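Side-chain contacts in putative branched-chain amino acid ABC transporter (Chromobacterium violaceum, PDB 4PYR), which binds glutathione between the two lobes of a periplasmic-binding-protein-like fold and may, as an LppC-family lipoprotein, regulate an enzyme: residues L104-E109 / D132-R137; R115-D120 / K140-E145; A54-G59 / V79-L84. All coordinates share one frame; numbering follows the deposited sequence.

Contact 1: L104-E109 / D132-R137; sequences LIVEGE and DALSQR. With GSH (glutathione), chain B.
The guanidinium of Arg137 is sandwiched: glutathione lies over one face, with C1 3.6 Å above the plane, Val106 CG2 lies over the opposite face, and the carboxylate of Glu107 closes the edge. This is the ligand-facing end of a helix pair in a periplasmic-binding-protein-like fold, where the N-terminal turns of helices 106-119 and 133-150 meet beside the bound peptide. The edge contact is a side-on, two-nitrogen salt bridge. Arg137 NH2 reaches Glu107 OE1 at 2.7 Å, on the syn lone pair, while Arg137 NE reaches Glu107 OE2 at 2.8 Å with the donor 26° out of the carboxylate plane. The two flat groups are 30° apart, so the pairing is twisted rather than coplanar. Glu107 gets there by a bend at chi2 (88°), which swings the carboxylate from its own helix onto Arg137.

With two N-H groups held by Glu107, rotation of the guanidinium is fixed, and Arg137 NH2 also donates to glutathione OE1 at 2.7 Å; the NH1 bond to the same oxygen is weak. Glu107 is thus a second-shell residue that positions a first-shell one. Leu134 extends the apolar side, its CD1 resting on both methyls of Val106. At the start of helix 133-150, Asp132 is the N-cap and accepts from Ser135 N. One water accepts from Val106 N and donates to glutathione OE1; a second donates to Glu107 OE2 and, at 2.8 Å, to Arg137 O.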
ATOM      1  N   LEU A 104       2.069  -0.145   2.315  1.00 25.44           N
ATOM      2  CA  LEU A 104       0.738  -0.207   1.735  1.00 25.81           C
ATOM      3  C   LEU A 104      -0.273   0.555   2.585  1.00 28.90           C
ATOM      4  O   LEU A 104      -1.437   0.188   2.636  1.00 31.93           O
ATOM      5  CB  LEU A 104       0.332  -1.690   1.582  1.00 27.35           C
ATOM      6  CG  LEU A 104       1.348  -2.497   0.787  1.00 26.94           C
ATOM      7  CD1 LEU A 104       0.878  -3.937   0.697  1.00 29.99           C
ATOM      8  CD2 LEU A 104       1.613  -1.895  -0.599  1.00 25.17           C
ATOM      9  N   ILE A 105       0.141   1.656   3.193  1.00 28.04           N
ATOM     10  CA  ILE A 105      -0.747   2.379   4.145  1.00 26.80           C
ATOM     11  C   ILE A 105      -2.101   2.702   3.559  1.00 24.76           C
ATOM     12  O   ILE A 105      -2.236   3.369   2.521  1.00 25.25           O
ATOM     13  CB  ILE A 105      -0.149   3.712   4.660  1.00 31.64           C
ATOM     14  CG1 ILE A 105       0.418   4.582   3.535  1.00 35.10           C
ATOM     15  CG2 ILE A 105       0.890   3.440   5.713  1.00 38.92           C
ATOM     16  CD1 ILE A 105       0.663   6.006   4.004  1.00 38.40           C
ATOM     17  N   VAL A 106      -3.132   2.271   4.259  1.00 27.01           N
ATOM     18  CA  VAL A 106      -4.466   2.348   3.730  1.00 27.94           C
ATOM     19  C   VAL A 106      -5.008   3.741   3.554  1.00 21.04           C
ATOM     20  O   VAL A 106      -5.806   3.974   2.636  1.00 20.05           O
ATOM     21  CB  VAL A 106      -5.399   1.498   4.575  1.00 28.04           C
ATOM     22  CG1 VAL A 106      -4.859   0.070   4.573  1.00 28.37           C
ATOM     23  CG2 VAL A 106      -5.557   2.089   5.992  1.00 28.60           C
ATOM     24  N   GLU A 107      -4.578   4.673   4.412  1.00 22.19           N
ATOM     25  CA  GLU A 107      -5.067   6.032   4.324  1.00 22.25           C
ATOM     26  C   GLU A 107      -4.750   6.620   2.960  1.00 19.30           C
ATOM     27  O   GLU A 107      -5.514   7.438   2.434  1.00 21.22           O
ATOM     28  CB  GLU A 107      -4.441   6.895   5.419  1.00 23.86           C
ATOM     29  CG  GLU A 107      -5.116   6.766   6.784  1.00 26.16           C
ATOM     30  CD  GLU A 107      -4.576   5.652   7.637  1.00 25.66           C
ATOM     31  OE1 GLU A 107      -3.731   4.852   7.172  1.00 31.02           O
ATOM     32  OE2 GLU A 107      -5.022   5.537   8.804  1.00 30.20           O
ATOM     33  N   GLY A 108      -3.594   6.230   2.395  1.00 21.50           N
ATOM     34  CA  GLY A 108      -3.225   6.679   1.071  1.00 19.80           C
ATOM     35  C   GLY A 108      -4.242   6.306   0.010  1.00 19.51           C
ATOM     36  O   GLY A 108      -4.556   7.086  -0.857  1.00 20.36           O
ATOM     37  N   GLU A 109      -4.819   5.133   0.131  1.00 19.62           N
ATOM     38  CA  GLU A 109      -5.796   4.732  -0.854  1.00 18.36           C
ATOM     39  C   GLU A 109      -7.117   5.491  -0.647  1.00 18.04           C
ATOM     40  O   GLU A 109      -7.761   5.927  -1.609  1.00 17.47           O
ATOM     41  CB  GLU A 109      -6.006   3.223  -0.777  1.00 18.35           C
ATOM     42  CG  GLU A 109      -4.757   2.430  -1.112  1.00 20.80           C
ATOM     43  CD  GLU A 109      -5.003   0.951  -1.296  1.00 21.53           C
ATOM     44  OE1 GLU A 109      -6.191   0.583  -1.320  1.00 22.56           O
ATOM     45  OE2 GLU A 109      -4.008   0.213  -1.475  1.00 21.92           O
ATOM     46  N   ASP A 132     -15.146  -1.897  11.772  1.00 23.17           N
ATOM     47  CA  ASP A 132     -13.862  -2.517  12.049  1.00 24.43           C
ATOM     48  C   ASP A 132     -12.808  -1.417  11.941  1.00 24.49           C
ATOM     49  O   ASP A 132     -13.052  -0.380  11.316  1.00 21.10           O
ATOM     50  CB  ASP A 132     -13.561  -3.636  11.047  1.00 24.00           C
ATOM     51  CG  ASP A 132     -13.599  -3.152   9.634  1.00 27.75           C
ATOM     52  OD1 ASP A 132     -14.721  -2.965   9.146  1.00 28.93           O
ATOM     53  OD2 ASP A 132     -12.550  -2.856   9.043  1.00 28.79           O
ATOM     54  N   ALA A 133     -11.639  -1.666  12.507  1.00 26.49           N
ATOM     55  CA  ALA A 133     -10.630  -0.608  12.616  1.00 25.82           C
ATOM     56  C   ALA A 133     -10.143  -0.117  11.248  1.00 24.89           C
ATOM     57  O   ALA A 133      -9.916   1.094  11.052  1.00 23.11           O
ATOM     58  CB  ALA A 133      -9.467  -1.082  13.461  1.00 30.32           C
ATOM     59  N   LEU A 134      -9.981  -1.017  10.282  1.00 22.46           N
ATOM     60  CA  LEU A 134      -9.465  -0.588   8.957  1.00 22.25           C
ATOM     61  C   LEU A 134     -10.500   0.309   8.313  1.00 22.06           C
ATOM     62  O   LEU A 134     -10.182   1.352   7.766  1.00 19.66           O
ATOM     63  CB  LEU A 134      -9.172  -1.798   8.004  1.00 25.68           C
ATOM     64  CG  LEU A 134      -9.070  -1.455   6.491  1.00 23.97           C
ATOM     65  CD1 LEU A 134      -7.885  -0.544   6.305  1.00 31.07           C
ATOM     66  CD2 LEU A 134      -8.911  -2.658   5.577  1.00 27.10           C
ATOM     67  N   SER A 135     -11.778  -0.109   8.350  1.00 19.16           N
ATOM     68  CA  SER A 135     -12.791   0.673   7.691  1.00 18.03           C
ATOM     69  C   SER A 135     -12.845   2.068   8.313  1.00 17.21           C
ATOM     70  O   SER A 135     -13.074   3.038   7.622  1.00 15.78           O
ATOM     71  CB  SER A 135     -14.139   0.020   7.877  1.00 20.30           C
ATOM     72  OG  SER A 135     -14.174  -1.193   7.153  1.00 21.22           O
ATOM     73  N   GLN A 136     -12.703   2.130   9.623  1.00 19.35           N
ATOM     74  CA  GLN A 136     -12.845   3.444  10.289  1.00 18.71           C
ATOM     75  C   GLN A 136     -11.684   4.334   9.952  1.00 19.80           C
ATOM     76  O   GLN A 136     -11.903   5.488   9.754  1.00 18.99           O
ATOM     77  CB  GLN A 136     -12.978   3.288  11.801  1.00 19.62           C
ATOM     78  CG  GLN A 136     -14.197   2.502  12.215  1.00 24.42           C
ATOM     79  CD  GLN A 136     -15.393   3.341  12.503  1.00 25.76           C
ATOM     80  OE1 GLN A 136     -15.672   4.323  11.784  1.00 29.55           O
ATOM     81  NE2 GLN A 136     -16.166   2.939  13.544  1.00 27.67           N
ATOM     82  N   ARG A 137     -10.500   3.759   9.776  1.00 19.10           N
ATOM     83  CA  ARG A 137      -9.320   4.537   9.327  1.00 18.56           C
ATOM     84  C   ARG A 137      -9.510   5.055   7.920  1.00 19.25           C
ATOM     85  O   ARG A 137      -9.189   6.202   7.617  1.00 20.19           O
ATOM     86  CB  ARG A 137      -8.075   3.681   9.373  1.00 20.38           C
ATOM     87  CG  ARG A 137      -7.519   3.542  10.781  1.00 22.89           C
ATOM     88  CD  ARG A 137      -6.309   2.597  10.879  1.00 28.68           C
ATOM     89  NE  ARG A 137      -5.243   3.012   9.980  1.00 29.65           N
ATOM     90  CZ  ARG A 137      -4.110   2.343   9.760  1.00 32.79           C
ATOM     91  NH1 ARG A 137      -3.861   1.182  10.366  1.00 39.63           N
ATOM     92  NH2 ARG A 137      -3.226   2.844   8.909  1.00 36.58           N
TER
HETATM   93  N1  GSH B 401      -0.001   4.518  11.540  1.00 38.10           N
HETATM   94  CA1 GSH B 401      -1.071   3.544  11.553  1.00 37.78           C
HETATM   95  C1  GSH B 401      -2.254   4.007  12.378  1.00 36.28           C
HETATM   96  O11 GSH B 401      -2.814   5.111  12.135  1.00 39.60           O
HETATM   97  O12 GSH B 401      -2.687   3.244  13.275  1.00 45.47           O
HETATM   98  CB1 GSH B 401      -0.563   2.196  12.079  1.00 36.77           C
HETATM   99  CG1 GSH B 401       0.629   1.640  11.300  1.00 35.67           C
HETATM  100  CD1 GSH B 401       0.244   1.327   9.886  1.00 36.57           C
HETATM  101  OE1 GSH B 401      -0.856   1.669   9.478  1.00 34.84           O
HETATM  102  N2  GSH B 401       1.184   0.660   9.179  1.00 39.56           N
HETATM  103  CA2 GSH B 401       1.060   0.227   7.780  1.00 40.65           C
HETATM  104  C2  GSH B 401       0.901  -1.263   7.731  1.00 44.59           C
HETATM  105  O2  GSH B 401       0.289  -1.638   8.737  1.00 47.15           O
HETATM  106  CB2 GSH B 401       2.272   0.695   6.998  1.00 43.88           C
HETATM  107  SG2 GSH B 401       2.995   2.127   7.782  1.00 47.24           S
HETATM  108  N3  GSH B 401       1.355  -2.123   6.745  1.00 38.98           N
HETATM  109  CA3 GSH B 401       1.952  -1.876   5.398  1.00 40.09           C
HETATM  110  C3  GSH B 401       3.194  -2.691   5.028  1.00 42.73           C
HETATM  111  O31 GSH B 401       3.422  -3.008   3.817  1.00 36.61           O
HETATM  112  O32 GSH B 401       3.970  -3.037   5.941  1.00 36.41           O
HETATM  113  O   HOH W   1      -2.085   0.848   6.941  1.00 32.01           O
HETATM  114  O   HOH W   2      -7.210   7.372   9.160  1.00 24.73           O

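Contact 2: R115-D120 / K140-E145; sequences RLMRDD and KAFADE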
ATOM      1  N   ARG A 115     -10.032  11.809  -4.262  1.00 21.91           N
ATOM      2  CA  ARG A 115      -9.606  12.519  -5.448  1.00 24.32           C
ATOM      3  C   ARG A 115     -10.173  11.955  -6.761  1.00 21.01           C
ATOM      4  O   ARG A 115     -10.581  12.730  -7.633  1.00 23.34           O
ATOM      5  CB  ARG A 115      -8.067  12.612  -5.462  1.00 24.27           C
ATOM      6  CG  ARG A 115      -7.532  13.429  -4.282  1.00 27.70           C
ATOM      7  CD  ARG A 115      -6.093  13.856  -4.486  1.00 31.45           C
ATOM      8  NE  ARG A 115      -5.160  12.748  -4.327  1.00 32.19           N
ATOM      9  CZ  ARG A 115      -4.572  12.412  -3.171  1.00 35.70           C
ATOM     10  NH1 ARG A 115      -4.820  13.077  -2.046  1.00 39.32           N
ATOM     11  NH2 ARG A 115      -3.736  11.382  -3.140  1.00 36.82           N
ATOM     12  N   LEU A 116     -10.245  10.624  -6.866  1.00 21.06           N
ATOM     13  CA  LEU A 116     -10.831   9.952  -8.046  1.00 23.07           C
ATOM     14  C   LEU A 116     -12.280  10.353  -8.214  1.00 21.94           C
ATOM     15  O   LEU A 116     -12.765  10.651  -9.324  1.00 21.09           O
ATOM     16  CB  LEU A 116     -10.757   8.409  -7.958  1.00 23.00           C
ATOM     17  CG  LEU A 116     -11.519   7.593  -9.033  1.00 23.14           C
ATOM     18  CD1 LEU A 116     -10.988   7.846 -10.430  1.00 32.37           C
ATOM     19  CD2 LEU A 116     -11.447   6.113  -8.699  1.00 23.11           C
HETATM   20  N   MSE A 117     -12.992  10.344  -7.095  1.00 19.74           N
HETATM   21  CA  MSE A 117     -14.385  10.670  -7.177  1.00 20.40           C
HETATM   22  C   MSE A 117     -14.653  12.091  -7.533  1.00 21.19           C
HETATM   23  O   MSE A 117     -15.620  12.394  -8.248  1.00 21.39           O
HETATM   24  CB  MSE A 117     -14.999  10.243  -5.878  1.00 17.57           C
HETATM   25  CG  MSE A 117     -15.216   8.724  -5.814  1.00 18.57           C
HETATM   26 SE   MSE A 117     -15.834   8.083  -4.078  1.00 21.68          SE
HETATM   27  CE  MSE A 117     -17.750   8.367  -4.457  1.00 21.45           C
ATOM     28  N   ARG A 118     -13.811  13.009  -7.055  0.50 20.73           N
ATOM     29  CA  ARG A 118     -13.871  14.378  -7.517  0.50 23.78           C
ATOM     30  C   ARG A 118     -13.629  14.499  -9.013  0.50 23.70           C
ATOM     31  O   ARG A 118     -14.372  15.166  -9.727  0.50 23.60           O
ATOM     32  CB  ARG A 118     -12.841  15.204  -6.757  0.50 25.29           C
ATOM     33  CG  ARG A 118     -13.282  15.509  -5.357  0.50 24.97           C
ATOM     34  CD  ARG A 118     -14.485  16.421  -5.405  0.50 28.90           C
ATOM     35  NE  ARG A 118     -14.128  17.830  -5.553  0.50 26.04           N
ATOM     36  CZ  ARG A 118     -14.991  18.817  -5.340  0.50 32.15           C
ATOM     37  NH1 ARG A 118     -16.226  18.505  -4.956  0.50 30.31           N
ATOM     38  NH2 ARG A 118     -14.629  20.075  -5.476  0.50 32.47           N
ATOM     39  N   ASP A 119     -12.596  13.828  -9.494  1.00 24.06           N
ATOM     40  CA  ASP A 119     -12.338  13.813 -10.924  1.00 25.46           C
ATOM     41  C   ASP A 119     -13.531  13.340 -11.745  1.00 25.32           C
ATOM     42  O   ASP A 119     -13.818  13.882 -12.820  1.00 27.29           O
ATOM     43  CB  ASP A 119     -11.170  12.925 -11.274  1.00 26.51           C
ATOM     44  CG  ASP A 119     -10.633  13.266 -12.634  1.00 27.80           C
ATOM     45  OD1 ASP A 119     -10.405  14.483 -12.892  1.00 30.22           O
ATOM     46  OD2 ASP A 119     -10.505  12.338 -13.450  1.00 30.68           O
ATOM     47  N   ASP A 120     -14.221  12.331 -11.205  1.00 24.42           N
ATOM     48  CA  ASP A 120     -15.423  11.756 -11.832  1.00 25.02           C
ATOM     49  C   ASP A 120     -16.706  12.598 -11.598  1.00 26.75           C
ATOM     50  O   ASP A 120     -17.806  12.110 -11.841  1.00 28.31           O
ATOM     51  CB  ASP A 120     -15.696  10.332 -11.289  1.00 23.89           C
ATOM     52  CG  ASP A 120     -14.749   9.254 -11.815  1.00 24.33           C
ATOM     53  OD1 ASP A 120     -13.945   9.546 -12.719  1.00 25.87           O
ATOM     54  OD2 ASP A 120     -14.858   8.062 -11.329  1.00 24.17           O
ATOM     55  N   LYS A 140     -12.210   7.986   7.850  1.00 17.21           N
ATOM     56  CA  LYS A 140     -11.647   9.289   8.315  1.00 18.74           C
ATOM     57  C   LYS A 140     -10.757   9.911   7.241  1.00 19.12           C
ATOM     58  O   LYS A 140     -10.887  11.117   6.926  1.00 19.78           O
ATOM     59  CB  LYS A 140     -10.889   9.072   9.643  1.00 20.45           C
ATOM     60  CG  LYS A 140     -10.043  10.251  10.128  1.00 22.83           C
ATOM     61  CD  LYS A 140     -10.897  11.446  10.468  1.00 23.88           C
ATOM     62  CE  LYS A 140     -10.078  12.406  11.324  1.00 25.80           C
ATOM     63  NZ  LYS A 140     -10.475  13.853  11.331  1.00 24.84           N
ATOM     64  N   ALA A 141      -9.854   9.100   6.680  1.00 17.10           N
ATOM     65  CA  ALA A 141      -8.945   9.599   5.676  1.00 17.18           C
ATOM     66  C   ALA A 141      -9.678  10.079   4.433  1.00 16.99           C
ATOM     67  O   ALA A 141      -9.332  11.094   3.859  1.00 19.64           O
ATOM     68  CB  ALA A 141      -7.900   8.550   5.360  1.00 18.33           C
ATOM     69  N   PHE A 142     -10.709   9.306   3.992  1.00 17.08           N
ATOM     70  CA  PHE A 142     -11.519   9.758   2.878  1.00 15.97           C
ATOM     71  C   PHE A 142     -12.193  11.119   3.177  1.00 17.39           C
ATOM     72  O   PHE A 142     -12.177  12.054   2.373  1.00 17.90           O
ATOM     73  CB  PHE A 142     -12.555   8.673   2.508  1.00 16.05           C
ATOM     74  CG  PHE A 142     -13.391   9.036   1.327  1.00 14.75           C
ATOM     75  CD1 PHE A 142     -14.413   9.972   1.426  1.00 16.18           C
ATOM     76  CD2 PHE A 142     -13.146   8.460   0.097  1.00 16.07           C
ATOM     77  CE1 PHE A 142     -15.137  10.348   0.317  1.00 16.12           C
ATOM     78  CE2 PHE A 142     -13.878   8.833  -1.006  1.00 15.19           C
ATOM     79  CZ  PHE A 142     -14.899   9.741  -0.910  1.00 18.14           C
ATOM     80  N   ALA A 143     -12.849  11.176   4.316  1.00 17.55           N
ATOM     81  CA  ALA A 143     -13.634  12.317   4.694  1.00 19.55           C
ATOM     82  C   ALA A 143     -12.739  13.555   4.820  1.00 19.93           C
ATOM     83  O   ALA A 143     -13.113  14.628   4.368  1.00 20.33           O
ATOM     84  CB  ALA A 143     -14.319  12.029   5.995  1.00 20.57           C
ATOM     85  N   ASP A 144     -11.566  13.372   5.384  1.00 19.11           N
ATOM     86  CA  ASP A 144     -10.646  14.532   5.525  1.00 20.99           C
ATOM     87  C   ASP A 144     -10.228  15.066   4.158  1.00 17.68           C
ATOM     88  O   ASP A 144     -10.121  16.314   3.950  1.00 24.05           O
ATOM     89  CB  ASP A 144      -9.419  14.145   6.334  1.00 22.10           C
ATOM     90  CG  ASP A 144      -9.693  14.076   7.840  1.00 25.59           C
ATOM     91  OD1 ASP A 144     -10.781  14.494   8.300  1.00 29.15           O
ATOM     92  OD2 ASP A 144      -8.839  13.570   8.589  1.00 26.55           O
ATOM     93  N   GLU A 145      -9.879  14.148   3.255  1.00 19.34           N
ATOM     94  CA  GLU A 145      -9.478  14.532   1.920  1.00 18.61           C
ATOM     95  C   GLU A 145     -10.610  15.209   1.145  1.00 20.20           C
ATOM     96  O   GLU A 145     -10.409  16.213   0.486  1.00 21.40           O
ATOM     97  CB  GLU A 145      -8.942  13.328   1.152  1.00 17.39           C
ATOM     98  CG  GLU A 145      -8.308  13.709  -0.186  1.00 18.24           C
ATOM     99  CD  GLU A 145      -6.991  14.482  -0.060  1.00 25.93           C
ATOM    100  OE1 GLU A 145      -6.234  14.412   0.947  1.00 30.83           O
ATOM    101  OE2 GLU A 145      -6.663  15.126  -1.064  1.00 26.36           O
TER
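Met117, a selenomethionine here, brings its SE against the rim of the Phe142 ring, midway between CE2 and CZ, with SE to CZ at 3.7 Å. The selenium lies 4.8 Å from the ring centroid and 76° off the ring normal, an edge-on Met-aromatic contact. It belongs to the packing of helices 106-119 and 133-150 side by side on the mixed sheet, and this is the tight half: both residues are buried, with Ala178 of strand 176-180 touching both side chains. CG anti to the backbone N (chi1 -177°) carries the Phe142 ring across to helix 106-119, and the side chains of Met117 and Phe142 run at about a right angle to each other.

On the outward side the helices are joined more loosely, by one salt bridge between Arg115, which is exposed, and Glu145. Arg115 NH1 donates to Glu145 OE2 at 2.9 Å. The oxygen lies in the guanidinium plane, but the nitrogen stands almost straight above the carboxylate plane, 77° out of it, and the two flat groups are nearly perpendicular. Glu145 OE1 is 3.6 Å from Arg115 NH1, so the grip is single rather than bidentate.

The chemistry divides by depth: the methionine, here with selenium in place of sulfur, and the ring edge form a buried contact with no charge or hydrogen bond where the helices meet the sheet, while the singly bonded, perpendicular ion pair would probably tolerate shifts of the exposed arginine.

Contact 3: A54-G59 / V79-L84; sequences AAVADG and VTVPTL
Val56 faces the loop 79-82 with both of its methyls, CG1 4.1 Å from Thr80 OG1 and CG2 4.2 Å from Val81 CG2. Read in order, segment 54-59 is the last turn of helix 48-57 in the parallel-sheet lobe and the two residues after it. Ala55 turns its side chain inward, onto Tyr39 and Val60. Val56 follows as the residue that touches: with CG1 anti to the backbone N (chi1 165°), the fork is turned so that CG1 faces Thr80 and CG2 faces Val81. The Val56 and Val81 side chains lie alongside each other, running opposite ways, an apolar contact at modest range. Asp58 leaves helical angles and pairs with Arg3. Gly59, with positive phi (103°), is the C' residue of a Schellman motif, its N bonded to Val56 O at 3.0 Å, a backbone shape that suits glycine.

Across the way, Thr83 OG1 donates to Val81 O at 2.6 Å, from above the carbonyl plane, across the bend at Pro82. Tyr52, one turn back on helix 48-57, bonds through its OH to Thr80 N and Thr83 OG1. The helix end therefore sits against the loop that leads into strand 83-85, beside strand 62-64, whose Val63 touches Val81 and Thr83.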
ATOM      1  N   ALA A  54      26.424  -4.959  10.443  1.00 33.81           N
ATOM      2  CA  ALA A  54      27.322  -5.918   9.799  1.00 35.06           C
ATOM      3  C   ALA A  54      27.143  -5.975   8.256  1.00 31.52           C
ATOM      4  O   ALA A  54      28.098  -6.278   7.519  1.00 33.98           O
ATOM      5  CB  ALA A  54      27.166  -7.304  10.426  1.00 32.96           C
ATOM      6  N   ALA A  55      25.926  -5.712   7.778  1.00 29.22           N
ATOM      7  CA  ALA A  55      25.649  -5.674   6.344  1.00 29.55           C
ATOM      8  C   ALA A  55      26.429  -4.483   5.746  1.00 28.22           C
ATOM      9  O   ALA A  55      27.129  -4.628   4.761  1.00 28.99           O
ATOM     10  CB  ALA A  55      24.150  -5.570   6.090  1.00 27.55           C
ATOM     11  N   VAL A  56      26.350  -3.334   6.410  1.00 29.82           N
ATOM     12  CA  VAL A  56      27.084  -2.135   5.988  1.00 32.14           C
ATOM     13  C   VAL A  56      28.597  -2.363   6.029  1.00 35.18           C
ATOM     14  O   VAL A  56      29.312  -2.022   5.071  1.00 36.53           O
ATOM     15  CB  VAL A  56      26.676  -0.954   6.884  1.00 33.17           C
ATOM     16  CG1 VAL A  56      27.646   0.235   6.755  1.00 38.07           C
ATOM     17  CG2 VAL A  56      25.269  -0.523   6.551  1.00 29.26           C
ATOM     18  N   ALA A  57      29.079  -2.943   7.128  1.00 36.49           N
ATOM     19  CA  ALA A  57      30.469  -3.347   7.239  1.00 38.84           C
ATOM     20  C   ALA A  57      30.862  -4.280   6.094  1.00 34.84           C
ATOM     21  O   ALA A  57      31.984  -4.258   5.667  1.00 46.31           O
ATOM     22  CB  ALA A  57      30.754  -4.002   8.592  1.00 44.10           C
ATOM     23  N   ASP A  58      29.927  -5.086   5.580  1.00 39.39           N
ATOM     24  CA  ASP A  58      30.249  -5.968   4.460  1.00 37.31           C
ATOM     25  C   ASP A  58      30.058  -5.348   3.062  1.00 37.98           C
ATOM     26  O   ASP A  58      30.129  -6.060   2.077  1.00 39.11           O
ATOM     27  CB  ASP A  58      29.439  -7.271   4.541  1.00 34.51           C
ATOM     28  CG  ASP A  58      30.070  -8.387   3.704  1.00 35.19           C
ATOM     29  OD1 ASP A  58      31.149  -8.893   4.081  1.00 38.91           O
ATOM     30  OD2 ASP A  58      29.455  -8.743   2.658  1.00 38.66           O
ATOM     31  N   GLY A  59      29.784  -4.053   2.958  1.00 34.05           N
ATOM     32  CA  GLY A  59      29.818  -3.383   1.658  1.00 33.97           C
ATOM     33  C   GLY A  59      28.452  -3.118   1.052  1.00 31.15           C
ATOM     34  O   GLY A  59      28.358  -2.650  -0.085  1.00 32.93           O
ATOM     35  N   VAL A  79      21.218   4.564  11.019  1.00 37.48           N
ATOM     36  CA  VAL A  79      21.070   4.502   9.548  1.00 30.92           C
ATOM     37  C   VAL A  79      22.118   5.375   8.891  1.00 32.71           C
ATOM     38  O   VAL A  79      22.233   6.598   9.164  1.00 43.36           O
ATOM     39  CB  VAL A  79      19.636   4.834   9.067  1.00 31.96           C
ATOM     40  CG1 VAL A  79      19.590   5.131   7.566  1.00 34.33           C
ATOM     41  CG2 VAL A  79      18.734   3.645   9.391  1.00 31.35           C
ATOM     42  N   THR A  80      22.952   4.717   8.094  1.00 34.52           N
ATOM     43  CA  THR A  80      24.063   5.427   7.435  1.00 35.64           C
ATOM     44  C   THR A  80      24.145   5.226   5.926  1.00 26.72           C
ATOM     45  O   THR A  80      24.910   5.909   5.268  1.00 35.91           O
ATOM     46  CB  THR A  80      25.405   4.985   7.995  1.00 33.81           C
ATOM     47  OG1 THR A  80      25.502   3.568   7.843  1.00 35.96           O
ATOM     48  CG2 THR A  80      25.541   5.395   9.461  1.00 44.32           C
ATOM     49  N   VAL A  81      23.383   4.277   5.396  1.00 30.65           N
ATOM     50  CA  VAL A  81      23.181   4.166   3.962  1.00 22.54           C
ATOM     51  C   VAL A  81      21.670   4.284   3.676  1.00 27.16           C
ATOM     52  O   VAL A  81      20.847   4.092   4.583  1.00 28.64           O
ATOM     53  CB  VAL A  81      23.729   2.845   3.383  1.00 25.87           C
ATOM     54  CG1 VAL A  81      25.181   2.684   3.691  1.00 26.59           C
ATOM     55  CG2 VAL A  81      22.904   1.624   3.826  1.00 26.14           C
ATOM     56  N   PRO A  82      21.304   4.678   2.448  1.00 26.57           N
ATOM     57  CA  PRO A  82      19.896   4.814   2.140  1.00 22.49           C
ATOM     58  C   PRO A  82      19.175   3.558   2.535  1.00 23.88           C
ATOM     59  O   PRO A  82      19.616   2.473   2.153  1.00 21.52           O
ATOM     60  CB  PRO A  82      19.889   5.070   0.641  1.00 24.49           C
ATOM     61  CG  PRO A  82      21.206   5.661   0.339  1.00 25.97           C
ATOM     62  CD  PRO A  82      22.147   4.938   1.269  1.00 28.28           C
ATOM     63  N   THR A  83      18.108   3.710   3.323  1.00 22.37           N
ATOM     64  CA  THR A  83      17.427   2.557   3.883  1.00 22.13           C
ATOM     65  C   THR A  83      15.948   2.696   3.658  1.00 20.39           C
ATOM     66  O   THR A  83      15.344   3.697   4.010  1.00 23.23           O
ATOM     67  CB  THR A  83      17.789   2.453   5.366  1.00 23.61           C
ATOM     68  OG1 THR A  83      19.193   2.281   5.450  1.00 23.08           O
ATOM     69  CG2 THR A  83      17.122   1.306   6.039  1.00 23.44           C
ATOM     70  N   LEU A  84      15.405   1.672   2.985  1.00 19.42           N
ATOM     71  CA  LEU A  84      13.995   1.648   2.627  1.00 18.82           C
ATOM     72  C   LEU A  84      13.256   0.729   3.570  1.00 18.09           C
ATOM     73  O   LEU A  84      13.112  -0.487   3.308  1.00 18.25           O
ATOM     74  CB  LEU A  84      13.826   1.200   1.167  1.00 18.69           C
ATOM     75  CG  LEU A  84      12.407   1.356   0.682  1.00 18.24           C
ATOM     76  CD1 LEU A  84      11.957   2.785   0.500  1.00 20.10           C
ATOM     77  CD2 LEU A  84      12.334   0.582  -0.634  1.00 18.47           C
TER

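How the contacts relate
From the N terminus, contact 3 comes first: it closes a loop that holds strand 62-64 and helix 69-75, and it is finished before the other two begin. From strand 83-85, where contact 3 ends, the chain goes on through strand 99-101 into helix 106-119, where contacts 1 and 2 cross, their segments alternating along the same helix pair. Contact 1 ties the starts of helices 106-119 and 133-150 together beside glutathione; contact 2 joins them farther on, over the mixed sheet. The two touch through Glu107 CG and Ala141 CB, 3.6 Å apart. Contact 3 belongs to the parallel-sheet lobe, its centre about 39 Å from that of contact 2, on the opposite side of the chain's centre.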